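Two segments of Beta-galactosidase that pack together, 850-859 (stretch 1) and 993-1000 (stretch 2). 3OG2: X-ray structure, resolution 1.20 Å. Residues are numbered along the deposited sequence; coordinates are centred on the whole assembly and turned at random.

Stretch 1, residues 850-859: QGFHLPSPPL
Stretch 2 (993-1000) GPHFKKRH

Neither stretch forms a regular helix or strand, and 586 Å² is buried between them. The chains run antiparallel: the CA atoms of Gln-850 and Arg-999 lie 6.5 Å apart, those of Leu-854 and Phe-996 4.9 Å, and those of Pro-855 and His-995 4.6 Å. Gly-851 (phi/psi 85/12) leaves the preceding helix in a Schellman motif and opens a type I turn closed by Leu-854 N to Gly-851 O at 3.0 Å; the chain then extends through Leu-854 (-84/159) and Pro-855 (-58/148) before Ser-856 bends it at 57/57.

Phe-996 (-53/139; chi1 169°, t; chi2 83°) covers the most surface, 143 Å². Its N donates to Pro-855 O at 2.8 Å and 175°, a nearly linear bond and the one direct hydrogen bond across the contact. Over one ring face lies Pro-858, its CD 3.5 Å from the Phe-996 ring centroid and 7° off the normal, a CH-pi contact. The ring edge meets carbonyls: Gly-851 O is 3.3 Å from Phe-996 CD1, and Gln-850 O 3.4 Å from Phe-996 CE1. Water 2 donates to both Ser-856 O (2.9 Å) and Phe-996 O (2.6 Å).

Arg-999 is extended beyond chi1 (m, t, t; chi4 -170°) and lays one guanidinium face over Gly-851, with Arg-999 CZ 3.8 Å from Gly-851 CA. An ideal CB on Gly-851 would sit 3.0 Å from Arg-999 NE, a clash, and the backbone angles independently call for glycine. Water 1 links the backbones, donating to Gln-850 O (2.8 Å) and accepting from Arg-999 N (2.9 Å).

Pro-855, ring C-gamma exo, points toward stretch 2. Its CB lies 3.9 Å from the His-995 ring centroid, 16° off the normal, in a second CH-pi contact; His-995 has chi1 -69° (m) and chi2 23°. Pro-855 CD reaches Pro-994 O at 3.5 Å.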

# COMPACT_ATOMS: atom_id res chain seq x y z
N GLN A 850 -31.86 -2.47 1.56
CA GLN A 850 -32.61 -3.56 2.18
C GLN A 850 -31.66 -4.56 2.85
O GLN A 850 -32.14 -5.42 3.59
CB GLN A 850 -33.38 -4.35 1.11
CG GLN A 850 -34.34 -3.44 0.29
CD GLN A 850 -35.63 -3.34 1.11
OE1 GLN A 850 -36.32 -4.34 1.38
NE2 GLN A 850 -35.93 -2.17 1.57
N GLY A 851 -30.37 -4.49 2.61
CA GLY A 851 -29.48 -5.51 3.16
C GLY A 851 -29.40 -6.75 2.27
O GLY A 851 -28.89 -7.78 2.74
N PHE A 852 -29.90 -6.69 1.03
CA PHE A 852 -29.93 -7.88 0.17
C PHE A 852 -28.56 -8.30 -0.31
O PHE A 852 -28.44 -9.41 -0.81
CB PHE A 852 -30.83 -7.70 -1.05
CG PHE A 852 -32.31 -7.58 -0.73
CD1 PHE A 852 -32.81 -7.94 0.52
CD2 PHE A 852 -33.17 -7.09 -1.70
CE1 PHE A 852 -34.20 -7.82 0.76
CE2 PHE A 852 -34.54 -7.03 -1.48
CZ PHE A 852 -35.05 -7.39 -0.24
N HIS A 853 -27.52 -7.50 -0.14
CA HIS A 853 -26.15 -7.88 -0.38
C HIS A 853 -25.53 -8.71 0.72
O HIS A 853 -24.37 -9.15 0.57
CB HIS A 853 -25.29 -6.60 -0.57
CG HIS A 853 -25.33 -5.71 0.62
ND1 HIS A 853 -24.30 -5.44 1.50
CD2 HIS A 853 -26.42 -5.01 1.02
CE1 HIS A 853 -24.78 -4.57 2.42
NE2 HIS A 853 -26.06 -4.34 2.13
N LEU A 854 -26.22 -8.91 1.82
CA LEU A 854 -25.64 -9.62 2.94
C LEU A 854 -25.76 -11.13 2.80
O LEU A 854 -26.59 -11.59 2.01
CB LEU A 854 -26.29 -9.15 4.27
CG LEU A 854 -26.10 -7.66 4.56
CD1 LEU A 854 -27.00 -7.26 5.73
CD2 LEU A 854 -24.65 -7.36 4.85
N PRO A 855 -24.92 -11.88 3.50
CA PRO A 855 -24.98 -13.35 3.35
C PRO A 855 -26.37 -13.87 3.70
O PRO A 855 -27.09 -13.37 4.57
CB PRO A 855 -23.97 -13.85 4.37
CG PRO A 855 -22.99 -12.72 4.47
CD PRO A 855 -23.78 -11.44 4.32
N SER A 856 -26.75 -14.95 3.01
CA SER A 856 -28.05 -15.61 3.24
C SER A 856 -29.24 -14.66 3.05
O SER A 856 -30.09 -14.42 3.91
CB SER A 856 -28.10 -16.21 4.65
OG SER A 856 -27.12 -17.18 4.83
N PRO A 857 -29.34 -14.06 1.87
CA PRO A 857 -30.40 -13.08 1.63
C PRO A 857 -31.76 -13.77 1.52
O PRO A 857 -31.78 -15.01 1.34
CB PRO A 857 -30.01 -12.51 0.25
CG PRO A 857 -29.32 -13.68 -0.42
CD PRO A 857 -28.49 -14.31 0.68
N PRO A 858 -32.83 -12.99 1.60
CA PRO A 858 -34.19 -13.59 1.58
C PRO A 858 -34.58 -13.99 0.16
O PRO A 858 -35.07 -13.15 -0.60
CB PRO A 858 -35.07 -12.46 2.11
CG PRO A 858 -34.34 -11.18 1.71
CD PRO A 858 -32.86 -11.50 1.72
N LEU A 859 -34.33 -15.25 -0.23
CA LEU A 859 -34.47 -15.57 -1.65
C LEU A 859 -35.90 -15.46 -2.14
O LEU A 859 -36.13 -15.33 -3.36
CB LEU A 859 -33.87 -16.98 -1.89
CG LEU A 859 -32.38 -17.13 -1.57
CD1 LEU A 859 -31.78 -18.45 -1.99
CD2 LEU A 859 -31.58 -16.04 -2.26
N GLY A 993 -18.74 -11.68 9.14
CA GLY A 993 -19.67 -10.59 8.86
C GLY A 993 -21.11 -11.03 9.12
O GLY A 993 -21.50 -12.16 8.79
N PRO A 994 -21.96 -10.22 9.74
CA PRO A 994 -23.36 -10.58 9.95
C PRO A 994 -24.11 -10.92 8.67
O PRO A 994 -23.90 -10.34 7.62
CB PRO A 994 -23.93 -9.29 10.55
CG PRO A 994 -22.76 -8.85 11.38
CD PRO A 994 -21.61 -8.94 10.39
N HIS A 995 -25.00 -11.92 8.83
CA HIS A 995 -25.85 -12.29 7.72
C HIS A 995 -27.05 -11.37 7.61
O HIS A 995 -27.33 -10.56 8.52
CB HIS A 995 -26.36 -13.70 7.99
CG HIS A 995 -25.28 -14.73 7.91
ND1 HIS A 995 -23.92 -14.64 8.04
CD2 HIS A 995 -25.50 -16.05 7.61
CE1 HIS A 995 -23.34 -15.81 7.86
NE2 HIS A 995 -24.30 -16.68 7.60
N PHE A 996 -27.78 -11.52 6.49
CA PHE A 996 -29.00 -10.74 6.32
C PHE A 996 -29.94 -10.91 7.51
O PHE A 996 -30.18 -12.02 7.94
CB PHE A 996 -29.68 -11.17 5.02
CG PHE A 996 -31.09 -10.58 4.91
CD1 PHE A 996 -31.28 -9.30 4.45
CD2 PHE A 996 -32.22 -11.32 5.24
CE1 PHE A 996 -32.53 -8.73 4.35
CE2 PHE A 996 -33.46 -10.75 5.19
CZ PHE A 996 -33.65 -9.45 4.73
N LYS A 997 -30.55 -9.82 7.93
CA LYS A 997 -31.67 -9.76 8.86
C LYS A 997 -32.56 -8.65 8.33
O LYS A 997 -32.09 -7.58 7.97
CB LYS A 997 -31.23 -9.42 10.27
CG LYS A 997 -30.79 -10.57 11.16
CD LYS A 997 -29.96 -10.01 12.31
CE LYS A 997 -30.75 -8.99 13.12
NZ LYS A 997 -31.11 -9.54 14.47
N LYS A 998 -33.85 -8.88 8.30
CA LYS A 998 -34.79 -7.88 7.83
C LYS A 998 -34.60 -6.57 8.58
O LYS A 998 -34.54 -6.52 9.82
CB LYS A 998 -36.18 -8.46 8.06
CG LYS A 998 -37.21 -7.40 7.80
CD LYS A 998 -37.55 -7.39 6.33
CE LYS A 998 -38.89 -6.65 6.23
NZ LYS A 998 -39.07 -6.17 4.84
N ARG A 999 -34.46 -5.49 7.80
CA ARG A 999 -34.20 -4.18 8.44
C ARG A 999 -35.48 -3.41 8.73
O ARG A 999 -36.32 -3.16 7.83
CB ARG A 999 -33.36 -3.31 7.48
CG ARG A 999 -31.95 -3.95 7.32
CD ARG A 999 -31.15 -3.14 6.32
NE ARG A 999 -29.75 -3.56 6.40
CZ ARG A 999 -28.75 -2.92 5.80
NH1 ARG A 999 -29.00 -1.84 5.04
NH2 ARG A 999 -27.53 -3.33 5.95
N HIS A 1000 -35.66 -3.02 9.98
CA HIS A 1000 -36.85 -2.24 10.35
C HIS A 1000 -36.64 -0.83 9.79
O HIS A 1000 -35.53 -0.23 9.81
CB HIS A 1000 -37.06 -2.28 11.85
CG HIS A 1000 -37.35 -3.66 12.41
ND1 HIS A 1000 -38.32 -3.91 13.35
CD2 HIS A 1000 -36.78 -4.87 12.19
CE1 HIS A 1000 -38.35 -5.21 13.67
NE2 HIS A 1000 -37.42 -5.84 12.97
O HOH W 1 -34.53 -5.56 4.95
O HOH W 2 -29.84 -14.39 6.84